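Predicted protein (Acinetobacter sp. RUH2624, PDB 4MEA) hydrolyses epoxides as a secreted Cif-type enzyme of the alpha/beta hydrolase fold and probably acts as a virulence factor. Local coordinates at residues E283-F288 with Y295-L300; M268-Q273 with E313-S318; A154-S159 with K261-P266; A139-V144 with A255-G260; P177-H182 with K274-V279. All coordinates share one frame; numbering follows the deposited sequence.

Contact 1 (E283-F288 with Y295-L300)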
# COMPACT_ATOMS: atom_id res chain seq x y z
N GLU A 283 19.35 -6.89 -9.01
CA GLU A 283 18.58 -8.10 -9.22
C GLU A 283 19.08 -8.88 -10.43
O GLU A 283 19.37 -10.07 -10.32
CB GLU A 283 17.09 -7.79 -9.40
CG GLU A 283 16.24 -9.06 -9.64
CD GLU A 283 14.82 -8.75 -10.09
OE1 GLU A 283 14.58 -7.64 -10.61
OE2 GLU A 283 13.93 -9.62 -9.94
N MET A 284 19.18 -8.21 -11.58
CA MET A 284 19.63 -8.88 -12.80
C MET A 284 21.06 -9.42 -12.66
O MET A 284 21.33 -10.56 -13.02
CB MET A 284 19.51 -7.97 -14.02
CG MET A 284 18.07 -7.73 -14.48
SD MET A 284 18.01 -6.70 -15.95
CE MET A 284 18.70 -7.82 -17.18
N ARG A 285 21.97 -8.61 -12.13
CA ARG A 285 23.34 -9.07 -11.92
C ARG A 285 23.38 -10.33 -11.06
O ARG A 285 24.04 -11.31 -11.41
CB ARG A 285 24.21 -7.96 -11.31
CG ARG A 285 25.67 -8.37 -11.10
CD ARG A 285 26.56 -7.15 -10.98
NE ARG A 285 26.06 -6.20 -9.99
CZ ARG A 285 25.65 -4.97 -10.26
NH1 ARG A 285 25.69 -4.51 -11.51
NH2 ARG A 285 25.21 -4.18 -9.29
N ALA A 286 22.65 -10.32 -9.94
CA ALA A 286 22.70 -11.43 -8.97
C ALA A 286 22.02 -12.70 -9.45
O ALA A 286 22.42 -13.80 -9.07
CB ALA A 286 22.11 -11.00 -7.63
N ARG A 287 20.97 -12.57 -10.26
CA ARG A 287 20.08 -13.71 -10.49
C ARG A 287 19.69 -14.04 -11.93
O ARG A 287 19.30 -15.17 -12.20
CB ARG A 287 18.81 -13.53 -9.66
CG ARG A 287 19.10 -13.25 -8.20
CD ARG A 287 17.94 -13.67 -7.34
NE ARG A 287 17.68 -15.10 -7.46
CZ ARG A 287 16.46 -15.62 -7.46
NH1 ARG A 287 15.41 -14.81 -7.36
NH2 ARG A 287 16.29 -16.93 -7.56
N PHE A 288 19.80 -13.07 -12.84
CA PHE A 288 19.22 -13.25 -14.18
C PHE A 288 20.23 -13.43 -15.31
O PHE A 288 19.86 -13.83 -16.41
CB PHE A 288 18.27 -12.09 -14.52
CG PHE A 288 16.92 -12.18 -13.86
CD1 PHE A 288 15.82 -12.65 -14.55
CD2 PHE A 288 16.76 -11.79 -12.54
CE1 PHE A 288 14.59 -12.74 -13.95
CE2 PHE A 288 15.52 -11.88 -11.93
CZ PHE A 288 14.44 -12.35 -12.63
N TYR A 295 26.36 -8.34 -19.49
CA TYR A 295 25.39 -7.52 -18.76
C TYR A 295 25.83 -6.07 -18.58
O TYR A 295 26.92 -5.79 -18.07
CB TYR A 295 25.13 -8.16 -17.39
CG TYR A 295 24.23 -7.36 -16.47
CD1 TYR A 295 22.91 -7.12 -16.80
CD2 TYR A 295 24.71 -6.87 -15.26
CE1 TYR A 295 22.08 -6.40 -15.95
CE2 TYR A 295 23.88 -6.16 -14.40
CZ TYR A 295 22.56 -5.92 -14.76
OH TYR A 295 21.72 -5.21 -13.93
N THR A 296 24.96 -5.15 -19.00
CA THR A 296 25.19 -3.72 -18.83
C THR A 296 24.19 -3.14 -17.84
O THR A 296 22.99 -3.42 -17.91
CB THR A 296 25.05 -2.96 -20.17
OG1 THR A 296 26.07 -3.39 -21.07
CG2 THR A 296 25.18 -1.46 -19.96
N ALA A 297 24.68 -2.32 -16.92
CA ALA A 297 23.82 -1.64 -15.95
C ALA A 297 24.05 -0.15 -16.04
O ALA A 297 25.17 0.33 -15.86
CB ALA A 297 24.14 -2.13 -14.55
N ILE A 298 22.99 0.60 -16.30
CA ILE A 298 23.09 2.05 -16.37
C ILE A 298 22.01 2.68 -15.52
O ILE A 298 20.82 2.41 -15.69
CB ILE A 298 22.99 2.57 -17.82
CG1 ILE A 298 24.18 2.06 -18.64
CG2 ILE A 298 22.90 4.10 -17.85
CD1 ILE A 298 24.12 2.40 -20.12
N ILE A 299 22.42 3.52 -14.57
CA ILE A 299 21.46 4.27 -13.79
C ILE A 299 21.56 5.74 -14.21
O ILE A 299 22.60 6.36 -14.05
CB ILE A 299 21.73 4.12 -12.29
CG1 ILE A 299 21.73 2.64 -11.88
CG2 ILE A 299 20.72 4.92 -11.47
CD1 ILE A 299 21.88 2.42 -10.37
N LEU A 300 20.48 6.28 -14.75
CA LEU A 300 20.49 7.68 -15.20
C LEU A 300 20.29 8.65 -14.02
O LEU A 300 19.32 8.54 -13.28
CB LEU A 300 19.44 7.92 -16.28
CG LEU A 300 19.55 7.09 -17.57
CD1 LEU A 300 18.44 7.50 -18.54
CD2 LEU A 300 20.92 7.28 -18.20

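Contact 2 (M268-Q273 with E313-S318)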
# COMPACT_ATOMS: atom_id res chain seq x y z
N MET A 268 20.56 -5.57 -20.54
CA MET A 268 20.82 -4.32 -19.84
C MET A 268 19.73 -4.04 -18.82
O MET A 268 18.54 -4.26 -19.10
CB MET A 268 20.91 -3.15 -20.82
CG MET A 268 21.07 -1.78 -20.13
SD MET A 268 21.66 -0.47 -21.23
CE MET A 268 20.30 -0.31 -22.38
N ALA A 269 20.14 -3.58 -17.63
CA ALA A 269 19.25 -2.92 -16.69
C ALA A 269 19.47 -1.43 -16.85
O ALA A 269 20.58 -0.93 -16.69
CB ALA A 269 19.54 -3.36 -15.26
N LEU A 270 18.41 -0.72 -17.20
CA LEU A 270 18.49 0.72 -17.42
C LEU A 270 17.45 1.38 -16.52
O LEU A 270 16.25 1.15 -16.67
CB LEU A 270 18.24 1.04 -18.91
CG LEU A 270 18.03 2.47 -19.37
CD1 LEU A 270 19.25 3.35 -19.06
CD2 LEU A 270 17.71 2.49 -20.87
N THR A 271 17.92 2.17 -15.57
CA THR A 271 17.03 2.66 -14.52
C THR A 271 17.24 4.15 -14.27
O THR A 271 18.18 4.76 -14.79
CB THR A 271 17.29 1.92 -13.20
OG1 THR A 271 18.50 2.41 -12.62
CG2 THR A 271 17.40 0.42 -13.43
N GLY A 272 16.36 4.72 -13.46
CA GLY A 272 16.48 6.12 -13.08
C GLY A 272 16.86 6.25 -11.62
O GLY A 272 16.23 5.65 -10.76
N GLN A 273 17.90 7.04 -11.35
CA GLN A 273 18.35 7.29 -9.99
C GLN A 273 17.22 7.72 -9.05
O GLN A 273 17.21 7.35 -7.88
CB GLN A 273 19.43 8.37 -10.00
CG GLN A 273 19.94 8.78 -8.63
CD GLN A 273 20.80 10.03 -8.70
OE1 GLN A 273 20.44 11.03 -9.35
NE2 GLN A 273 21.96 9.99 -8.04
N GLU A 313 16.98 11.70 -23.98
CA GLU A 313 18.37 11.68 -24.42
C GLU A 313 19.16 10.58 -23.74
O GLU A 313 19.92 9.87 -24.38
CB GLU A 313 19.05 13.04 -24.16
CG GLU A 313 20.56 13.02 -24.34
CD GLU A 313 20.99 12.91 -25.80
OE1 GLU A 313 20.11 12.89 -26.70
OE2 GLU A 313 22.22 12.83 -26.05
N GLY A 314 18.98 10.47 -22.42
CA GLY A 314 19.68 9.49 -21.62
C GLY A 314 19.29 8.08 -22.01
O GLY A 314 20.13 7.18 -22.03
N VAL A 315 18.00 7.88 -22.32
CA VAL A 315 17.51 6.57 -22.71
C VAL A 315 18.06 6.18 -24.09
O VAL A 315 18.60 5.09 -24.27
CB VAL A 315 15.95 6.52 -22.75
CG1 VAL A 315 15.47 5.22 -23.36
CG2 VAL A 315 15.36 6.70 -21.35
N GLU A 316 17.92 7.09 -25.04
CA GLU A 316 18.34 6.84 -26.42
C GLU A 316 19.83 6.54 -26.50
O GLU A 316 20.26 5.57 -27.14
CB GLU A 316 17.95 8.02 -27.33
CG GLU A 316 16.46 8.07 -27.62
CD GLU A 316 15.94 9.45 -28.02
OE1 GLU A 316 14.70 9.61 -28.11
OE2 GLU A 316 16.76 10.38 -28.23
N LYS A 317 20.64 7.36 -25.82
CA LYS A 317 22.07 7.14 -25.79
C LYS A 317 22.40 5.77 -25.19
O LYS A 317 23.23 5.03 -25.73
CB LYS A 317 22.80 8.25 -25.04
CG LYS A 317 24.31 8.06 -25.03
CD LYS A 317 25.05 9.32 -24.61
CE LYS A 317 26.56 9.10 -24.66
NZ LYS A 317 27.33 10.37 -24.48
N SER A 318 21.75 5.43 -24.08
CA SER A 318 21.98 4.14 -23.42
C SER A 318 21.56 2.96 -24.29
O SER A 318 22.27 1.96 -24.40
CB SER A 318 21.25 4.07 -22.07
OG SER A 318 21.65 5.13 -21.21

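Contact 3 (A154-S159 with K261-P266)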
# COMPACT_ATOMS: atom_id res chain seq x y z
N ALA A 154 18.28 -7.77 -24.96
CA ALA A 154 17.10 -7.37 -24.18
C ALA A 154 17.43 -6.30 -23.15
O ALA A 154 18.47 -6.37 -22.50
CB ALA A 154 16.49 -8.58 -23.49
N VAL A 155 16.53 -5.33 -23.01
CA VAL A 155 16.68 -4.26 -22.03
C VAL A 155 15.44 -4.24 -21.15
O VAL A 155 14.32 -4.23 -21.66
CB VAL A 155 16.79 -2.88 -22.72
CG1 VAL A 155 17.00 -1.79 -21.67
CG2 VAL A 155 17.90 -2.89 -23.76
N PHE A 156 15.65 -4.24 -19.83
CA PHE A 156 14.57 -4.05 -18.87
C PHE A 156 14.79 -2.71 -18.17
O PHE A 156 15.93 -2.36 -17.83
CB PHE A 156 14.56 -5.19 -17.84
CG PHE A 156 14.32 -6.55 -18.45
CD1 PHE A 156 13.04 -7.05 -18.59
CD2 PHE A 156 15.39 -7.32 -18.89
CE1 PHE A 156 12.82 -8.31 -19.15
CE2 PHE A 156 15.18 -8.57 -19.46
CZ PHE A 156 13.89 -9.06 -19.58
N MET A 157 13.72 -1.95 -17.97
CA MET A 157 13.86 -0.57 -17.50
C MET A 157 13.20 -0.28 -16.15
O MET A 157 12.00 -0.52 -15.96
CB MET A 157 13.41 0.42 -18.58
CG MET A 157 14.31 0.42 -19.82
SD MET A 157 13.75 1.43 -21.20
CE MET A 157 13.80 3.08 -20.49
N ASP A 158 14.01 0.23 -15.23
CA ASP A 158 13.62 0.68 -13.88
C ASP A 158 12.99 -0.36 -12.95
O ASP A 158 13.56 -0.66 -11.91
CB ASP A 158 12.79 1.97 -13.91
CG ASP A 158 13.06 2.86 -12.69
OD1 ASP A 158 14.24 3.00 -12.32
OD2 ASP A 158 12.10 3.39 -12.08
N SER A 159 11.83 -0.90 -13.32
CA SER A 159 11.09 -1.80 -12.41
C SER A 159 11.73 -3.17 -12.25
O SER A 159 12.39 -3.68 -13.16
CB SER A 159 9.64 -1.98 -12.87
OG SER A 159 8.93 -0.76 -12.82
N LYS A 261 17.35 -21.33 -17.30
CA LYS A 261 16.83 -20.32 -18.22
C LYS A 261 17.12 -18.88 -17.80
O LYS A 261 16.26 -18.00 -17.91
CB LYS A 261 15.32 -20.50 -18.42
CG LYS A 261 14.94 -21.64 -19.34
CD LYS A 261 15.24 -21.29 -20.79
CE LYS A 261 14.66 -22.32 -21.75
NZ LYS A 261 15.36 -23.64 -21.63
N LYS A 262 18.33 -18.65 -17.31
CA LYS A 262 18.84 -17.31 -17.14
C LYS A 262 19.14 -16.74 -18.52
O LYS A 262 19.01 -17.44 -19.53
CB LYS A 262 20.12 -17.32 -16.31
CG LYS A 262 19.94 -17.87 -14.91
CD LYS A 262 21.27 -17.97 -14.19
CE LYS A 262 21.10 -18.55 -12.79
NZ LYS A 262 22.41 -18.75 -12.10
N LEU A 263 19.54 -15.47 -18.56
CA LEU A 263 19.84 -14.80 -19.82
C LEU A 263 21.27 -15.05 -20.29
O LEU A 263 22.23 -14.71 -19.60
CB LEU A 263 19.58 -13.30 -19.70
CG LEU A 263 18.10 -12.93 -19.50
CD1 LEU A 263 17.94 -11.42 -19.39
CD2 LEU A 263 17.22 -13.52 -20.62
N THR A 264 21.40 -15.66 -21.47
CA THR A 264 22.69 -15.92 -22.09
C THR A 264 22.95 -14.96 -23.25
O THR A 264 24.02 -14.98 -23.86
CB THR A 264 22.80 -17.38 -22.60
OG1 THR A 264 21.78 -17.61 -23.58
CG2 THR A 264 22.60 -18.37 -21.46
N ILE A 265 21.97 -14.12 -23.56
CA ILE A 265 22.15 -13.06 -24.55
C ILE A 265 22.53 -11.80 -23.78
O ILE A 265 22.29 -11.71 -22.58
CB ILE A 265 20.85 -12.78 -25.34
CG1 ILE A 265 19.74 -12.29 -24.40
CG2 ILE A 265 20.39 -14.02 -26.12
CD1 ILE A 265 18.52 -11.72 -25.15
N PRO A 266 23.12 -10.82 -24.48
CA PRO A 266 23.45 -9.56 -23.81
C PRO A 266 22.18 -8.92 -23.26
O PRO A 266 21.14 -8.92 -23.93
CB PRO A 266 24.03 -8.71 -24.94
CG PRO A 266 24.53 -9.71 -25.96
CD PRO A 266 23.54 -10.82 -25.90

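Contact 4 (A139-V144 with A255-G260)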
# COMPACT_ATOMS: atom_id res chain seq x y z
N ALA A 139 5.46 -8.68 -17.60
CA ALA A 139 4.81 -9.38 -18.70
C ALA A 139 5.77 -10.25 -19.52
O ALA A 139 5.34 -11.20 -20.19
CB ALA A 139 4.11 -8.38 -19.62
N SER A 140 7.06 -9.94 -19.46
CA SER A 140 7.97 -10.33 -20.54
C SER A 140 9.07 -11.33 -20.23
O SER A 140 9.71 -11.82 -21.16
CB SER A 140 8.63 -9.08 -21.15
OG SER A 140 7.67 -8.16 -21.63
N TYR A 141 9.35 -11.64 -18.97
CA TYR A 141 10.55 -12.45 -18.75
C TYR A 141 10.53 -13.83 -19.43
O TYR A 141 11.52 -14.21 -20.06
CB TYR A 141 11.01 -12.55 -17.28
CG TYR A 141 12.37 -13.23 -17.25
CD1 TYR A 141 13.51 -12.55 -17.66
CD2 TYR A 141 12.50 -14.57 -16.90
CE1 TYR A 141 14.77 -13.18 -17.68
CE2 TYR A 141 13.73 -15.21 -16.91
CZ TYR A 141 14.86 -14.52 -17.31
OH TYR A 141 16.07 -15.17 -17.32
N PRO A 142 9.42 -14.58 -19.31
CA PRO A 142 9.36 -15.87 -20.00
C PRO A 142 9.48 -15.71 -21.51
O PRO A 142 10.11 -16.55 -22.15
CB PRO A 142 7.98 -16.41 -19.62
CG PRO A 142 7.72 -15.79 -18.27
CD PRO A 142 8.27 -14.40 -18.39
N LEU A 143 8.90 -14.65 -22.08
CA LEU A 143 9.06 -14.38 -23.51
C LEU A 143 10.54 -14.29 -23.88
O LEU A 143 11.01 -14.97 -24.81
CB LEU A 143 8.34 -13.09 -23.90
CG LEU A 143 8.33 -12.70 -25.39
CD1 LEU A 143 7.09 -11.88 -25.74
CD2 LEU A 143 9.59 -11.95 -25.79
N VAL A 144 11.28 -13.46 -23.15
CA VAL A 144 12.70 -13.27 -23.43
C VAL A 144 13.54 -14.52 -23.16
O VAL A 144 14.35 -14.93 -23.99
CB VAL A 144 13.27 -12.08 -22.62
CG1 VAL A 144 14.79 -12.01 -22.76
CG2 VAL A 144 12.62 -10.77 -23.09
N ALA A 255 11.05 -20.49 -11.51
CA ALA A 255 11.18 -21.80 -12.13
C ALA A 255 12.12 -21.73 -13.34
O ALA A 255 12.95 -22.61 -13.53
CB ALA A 255 9.80 -22.34 -12.54
N LEU A 256 11.99 -20.68 -14.14
CA LEU A 256 12.89 -20.48 -15.27
C LEU A 256 14.32 -20.29 -14.79
O LEU A 256 15.24 -20.90 -15.33
CB LEU A 256 12.45 -19.28 -16.12
CG LEU A 256 11.13 -19.46 -16.90
CD1 LEU A 256 10.60 -18.12 -17.38
CD2 LEU A 256 11.33 -20.42 -18.07
N LEU A 257 14.52 -19.46 -13.78
CA LEU A 257 15.87 -19.23 -13.27
C LEU A 257 16.48 -20.52 -12.72
O LEU A 257 17.68 -20.76 -12.87
CB LEU A 257 15.88 -18.15 -12.18
CG LEU A 257 15.39 -16.75 -12.57
CD1 LEU A 257 15.63 -15.77 -11.43
CD2 LEU A 257 16.07 -16.27 -13.84
N ALA A 258 15.66 -21.35 -12.08
CA ALA A 258 16.13 -22.62 -11.51
C ALA A 258 16.43 -23.67 -12.59
O ALA A 258 17.28 -24.53 -12.40
CB ALA A 258 15.12 -23.16 -10.51
N ASN A 259 15.73 -23.60 -13.72
CA ASN A 259 16.01 -24.49 -14.84
C ASN A 259 17.06 -23.93 -15.80
O ASN A 259 17.01 -24.20 -17.00
CB ASN A 259 14.73 -24.81 -15.62
CG ASN A 259 13.97 -25.98 -15.03
OD1 ASN A 259 14.34 -27.14 -15.22
ND2 ASN A 259 12.88 -25.68 -14.31
N GLY A 260 17.99 -23.15 -15.27
CA GLY A 260 19.06 -22.58 -16.07
C GLY A 260 18.66 -21.47 -17.03
O GLY A 260 19.53 -20.77 -17.54

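Contact 5 (P177-H182 with K274-V279)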
# COMPACT_ATOMS: atom_id res chain seq x y z
N PRO A 177 6.40 5.94 2.09
CA PRO A 177 5.89 4.73 1.42
C PRO A 177 6.98 4.03 0.60
O PRO A 177 7.73 4.68 -0.13
CB PRO A 177 4.80 5.29 0.50
CG PRO A 177 4.29 6.49 1.25
CD PRO A 177 5.53 7.11 1.88
N GLY A 178 7.06 2.71 0.72
CA GLY A 178 8.12 1.96 0.06
C GLY A 178 7.71 1.30 -1.24
O GLY A 178 6.53 1.31 -1.63
N LEU A 179 8.71 0.75 -1.93
CA LEU A 179 8.51 0.05 -3.21
C LEU A 179 7.43 -1.04 -3.12
O LEU A 179 6.75 -1.34 -4.11
CB LEU A 179 9.83 -0.58 -3.67
CG LEU A 179 9.80 -1.39 -4.96
CD1 LEU A 179 9.35 -0.54 -6.14
CD2 LEU A 179 11.17 -2.01 -5.23
N GLY A 180 7.29 -1.64 -1.95
CA GLY A 180 6.35 -2.73 -1.79
C GLY A 180 4.88 -2.35 -1.70
O GLY A 180 4.02 -3.17 -2.02
N TRP A 181 4.57 -1.12 -1.27
CA TRP A 181 3.18 -0.82 -0.89
C TRP A 181 2.19 -0.97 -2.03
O TRP A 181 1.10 -1.54 -1.85
CB TRP A 181 3.03 0.54 -0.17
CG TRP A 181 2.83 1.76 -1.07
CD1 TRP A 181 3.78 2.67 -1.45
CD2 TRP A 181 1.59 2.20 -1.67
NE1 TRP A 181 3.22 3.63 -2.27
CE2 TRP A 181 1.88 3.37 -2.41
CE3 TRP A 181 0.27 1.71 -1.65
CZ2 TRP A 181 0.90 4.05 -3.14
CZ3 TRP A 181 -0.70 2.40 -2.38
CH2 TRP A 181 -0.38 3.56 -3.11
N HIS A 182 2.55 -0.52 -3.23
CA HIS A 182 1.57 -0.60 -4.31
C HIS A 182 1.31 -2.04 -4.77
O HIS A 182 0.23 -2.34 -5.26
CB HIS A 182 1.92 0.33 -5.47
CG HIS A 182 2.99 -0.21 -6.38
ND1 HIS A 182 4.32 -0.24 -6.03
CD2 HIS A 182 2.91 -0.73 -7.63
CE1 HIS A 182 5.02 -0.76 -7.02
NE2 HIS A 182 4.19 -1.07 -8.00
N LYS A 274 16.27 8.51 -9.57
CA LYS A 274 15.16 9.04 -8.76
C LYS A 274 13.90 8.18 -8.86
O LYS A 274 12.85 8.54 -8.31
CB LYS A 274 14.82 10.48 -9.14
CG LYS A 274 15.94 11.48 -8.88
CD LYS A 274 16.37 11.44 -7.42
CE LYS A 274 17.44 12.49 -7.12
NZ LYS A 274 17.98 12.36 -5.73
N GLY A 275 14.00 7.06 -9.56
CA GLY A 275 12.89 6.13 -9.68
C GLY A 275 13.14 4.94 -8.77
O GLY A 275 13.38 5.10 -7.58
N VAL A 276 13.08 3.74 -9.34
CA VAL A 276 13.34 2.52 -8.57
C VAL A 276 14.85 2.38 -8.31
O VAL A 276 15.26 1.68 -7.39
CB VAL A 276 12.77 1.27 -9.29
CG1 VAL A 276 12.91 0.03 -8.41
CG2 VAL A 276 11.30 1.51 -9.63
N ASN A 277 15.65 3.04 -9.13
CA ASN A 277 17.08 3.20 -8.87
C ASN A 277 17.86 1.88 -9.04
O ASN A 277 17.93 1.34 -10.15
CB ASN A 277 17.29 3.83 -7.47
CG ASN A 277 18.72 4.28 -7.23
OD1 ASN A 277 19.54 4.30 -8.15
ND2 ASN A 277 19.03 4.65 -5.99
N ASP A 278 18.41 1.35 -7.96
CA ASP A 278 19.34 0.23 -8.08
C ASP A 278 18.76 -1.19 -7.88
O ASP A 278 19.51 -2.17 -7.95
CB ASP A 278 20.53 0.43 -7.13
CG ASP A 278 20.12 0.49 -5.68
OD1 ASP A 278 18.90 0.49 -5.39
OD2 ASP A 278 21.03 0.54 -4.82
N VAL A 279 17.46 -1.30 -7.63
CA VAL A 279 16.86 -2.61 -7.38
C VAL A 279 17.02 -3.57 -8.57
O VAL A 279 17.50 -4.69 -8.41
CB VAL A 279 15.36 -2.49 -7.02
CG1 VAL A 279 14.72 -3.89 -6.89
CG2 VAL A 279 15.18 -1.69 -5.73

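Contact 1 (E283-F288 with Y295-L300)
M284 and R285 of the helix 279-288 meet the two long edges of the Y295 ring, both from the helix side of its plane. Y295 starts the edge strand 295-300. Helix and strand belong to a beta-alpha-beta unit: strand 267-272 leads into the helix, and the chain returns as strand 295-300. The short segments run nearly antiparallel, with 157° between their axes.

The side chain of Y295 leaves the strand at CB, which points to the helix. CG continues outward, anti to the backbone N (chi1 175°), and this carries the ring to the helix. CD2 and CE2 then pass R285, with CE2 3.6 Å from R285 CB. NH1 of R285 lies in the ring plane at its edge. The guanidinium itself is turned 62° from the ring, so the two are not stacked. On the other branch, Y295 CE1 is 3.6 Å from M284 CB. The M284 chain is straight to SD and then bends at its last torsion. SD lies 5.4 Å from the Y295 ring centroid, at the ring edge, in a Met-aromatic contact, and M284 CE is 3.9 Å from Y295 CE1. At the tip, Y295 OH lies 3.5 Å from M284 CB. Its hydrogen bond goes further back in the helix, to the backbone O of V281. Beyond the ring, A297 CB approaches the edge of the R285 guanidinium.

No hydrogen bond joins the two segments. Apolar carbons, the M284 sulfur and R285 NH1 flank the ring. Y295 packs its ring carbons on M284 and R285 while V281 O satisfies its hydroxyl.

Contact 2 (M268-Q273 with E313-S318)
Strand 268-272 and helix 313-318 run nearly antiparallel, at 169°, and the closest approach of their axes is 10.1 Å. Four side chains and the backbone O of S318 meet between them.

L270 is central. Its first torsion (chi1 169°) swings CG away from the backbone N and sends both methyls to the helix. CD1 of L270 packs 3.7 Å from S318 CB and equally close to S318 OG. CD2 turns to V315, 4.3 Å from its CG1. Two residues earlier, on the same face of the strand, M268 reaches over with a bend at its last torsion. Its CE ends 3.6 Å from the backbone O of S318.

This is the C-terminal helix of the alpha/beta hydrolase fold lying against one face of the central sheet. Strand 267-272 is an inner strand there, between 151-157 and 295-300. Helix 279-288 covers A269 on the other face.

S318 is a small polar residue in an apolar seam. Its OG points back to its own helix and donates to the backbone O of G314 at 2.7 Å. The C=O...OG angle is 160°. G314 O also accepts the N-H of S318, so one carbonyl takes two bonds.

Contact 3 (A154-S159 with K261-P266)
A154 N donates to the backbone O of P266 at 3.3 Å. The N-H...O angle is 159°, and the donor lies in the carbonyl plane. This is the one hydrogen bond between the two segments. It forms where the loop 261-266 is about to become strand 267-272, next to strand 151-157. The parallel pairing continues from there, with A154 and F156 bonded to M268.

The rest is apolar. I265 puts its CD1 4.1 Å from A154 CB and 4.0 Å from A154 N. Its CG1 sits between the backbone N and the carbonyl carbon (chi1 63°), which brings the longer branch in over the alanine. Further in, L263 CD1 comes to 4.0 Å from F156 CE2, at an oblique angle to the ring. Y141 and V144 of helix 136-146 also pack on L263.

At its other end the strand leads to D158. D158 OD2 bonds H305 ND1, as in the acid-histidine pairs of this family, and also takes V276 N. D158 OD1 takes G272 N.

A single backbone bond sets the start of the parallel pair. The aliphatic tip of I265 packs on A154 beside the N that makes this bond, and that of L263 packs further along on F156.

Contact 4 (A139-V144 with A255-G260)
Helix 136-146 packs here against the last turn of helix 246-258, within the alpha/beta hydrolase fold. The first helix lies between strands 128-133 and 151-157 in the chain. The second ends just before the chain returns to the sheet at strand 267-272. P142 and L256 have the nearest CA atoms, 7.5 Å apart.

L256 makes most of the contact on its side. Its CD1 lies 3.7 Å from P142 CA and 3.8 Å from P142 CG, so the methyl sits on the proline ring. The two side chains are roughly perpendicular. The same CD1 reaches the Y141 ring, 4.1 Å from CD2. Y141 and L256 run alongside each other, pointing opposite ways.

The Y141 ring is directed at the other helix by a chi1 of -171°, with CG turned from the backbone N. L257 meets its far end obliquely. CD2 of L257 is 3.6 Å from Y141 OH and 4.0 Å from Y141 CE2. The hydroxyl has its polar partner just past the second helix, in the backbone O of K261. F288 packs edge-to-face with the same ring.

Helix 246-258 ends at A258, and N259 follows. Its ND2 bonds A255 O at 3.2 Å, and its backbone N bonds the same oxygen. The two donors come from opposite faces of the carbonyl plane.

No hydrogen bond runs between the two segments. Leucine methyls pack on the proline and along the tyrosine ring, while the tyrosine hydroxyl ties helix 136-146 to the turn after the second helix.

Contact 5 (P177-H182 with K274-V279)
V276 and V279 present two methyls to L179, and these three residues make the whole contact. It joins the loop after strand 267-272 of the alpha/beta hydrolase core to the segment leading into helix 181-185. The loop runs on into helix 279-288.

The loop begins at K274. Its backbone pairs with E1 and T303, which places this part of the loop beside the N-terminus. G275 comes next and leads into the turn.

V276 is the first to touch. Its CG1 is 4.2 Å from L179 CD2, and the two side chains are set nearly square to each other. V276 opens a type II' beta turn that closes at V279.

N277 is the second residue of that turn and has positive phi (71°), as this turn type requires. Its backbone O takes the hydroxyl of T271, which ties the turn back to the strand before it. D278 follows, and its side chain packs on I299 of the edge strand.

V279 is the first residue of helix 279-288. It meets L179 tip to tip. Y169 packs on both V279 and L179.

L179 itself is extended to the loop by its first torsion (chi1 178°). Close by, the backbone N of W181 bonds the O of G178 at 3.1 Å. W181 also meets F188 of the second subunit, so the segment lies near the dimer interface. On the loop side the closest approach is that of V279 CG2, 4.1 Å from L179 CD2.

Overall arrangement
Contacts 2, 3 and 4 are buried, contact 1 is partly buried, and contact 5 lies at the surface. Contacts 1, 2 and 3 reach the same sheet, where strand 267-272 is flanked by 151-157 and 295-300. Backbone bonds of L300 to T271 and Q273 join contacts 1 and 2. Contact 3 alone has a hydrogen bond between its segments. The others pack through side chains. Tyrosine rings serve contacts 1 and 4, and the F156 ring serves contact 3. Contact 2 adds the M268 thioether and a serine to its aliphatic groups, while contact 5 is purely aliphatic. F288 links contacts 1 and 4, and M284 packs on F156 between contacts 1 and 3.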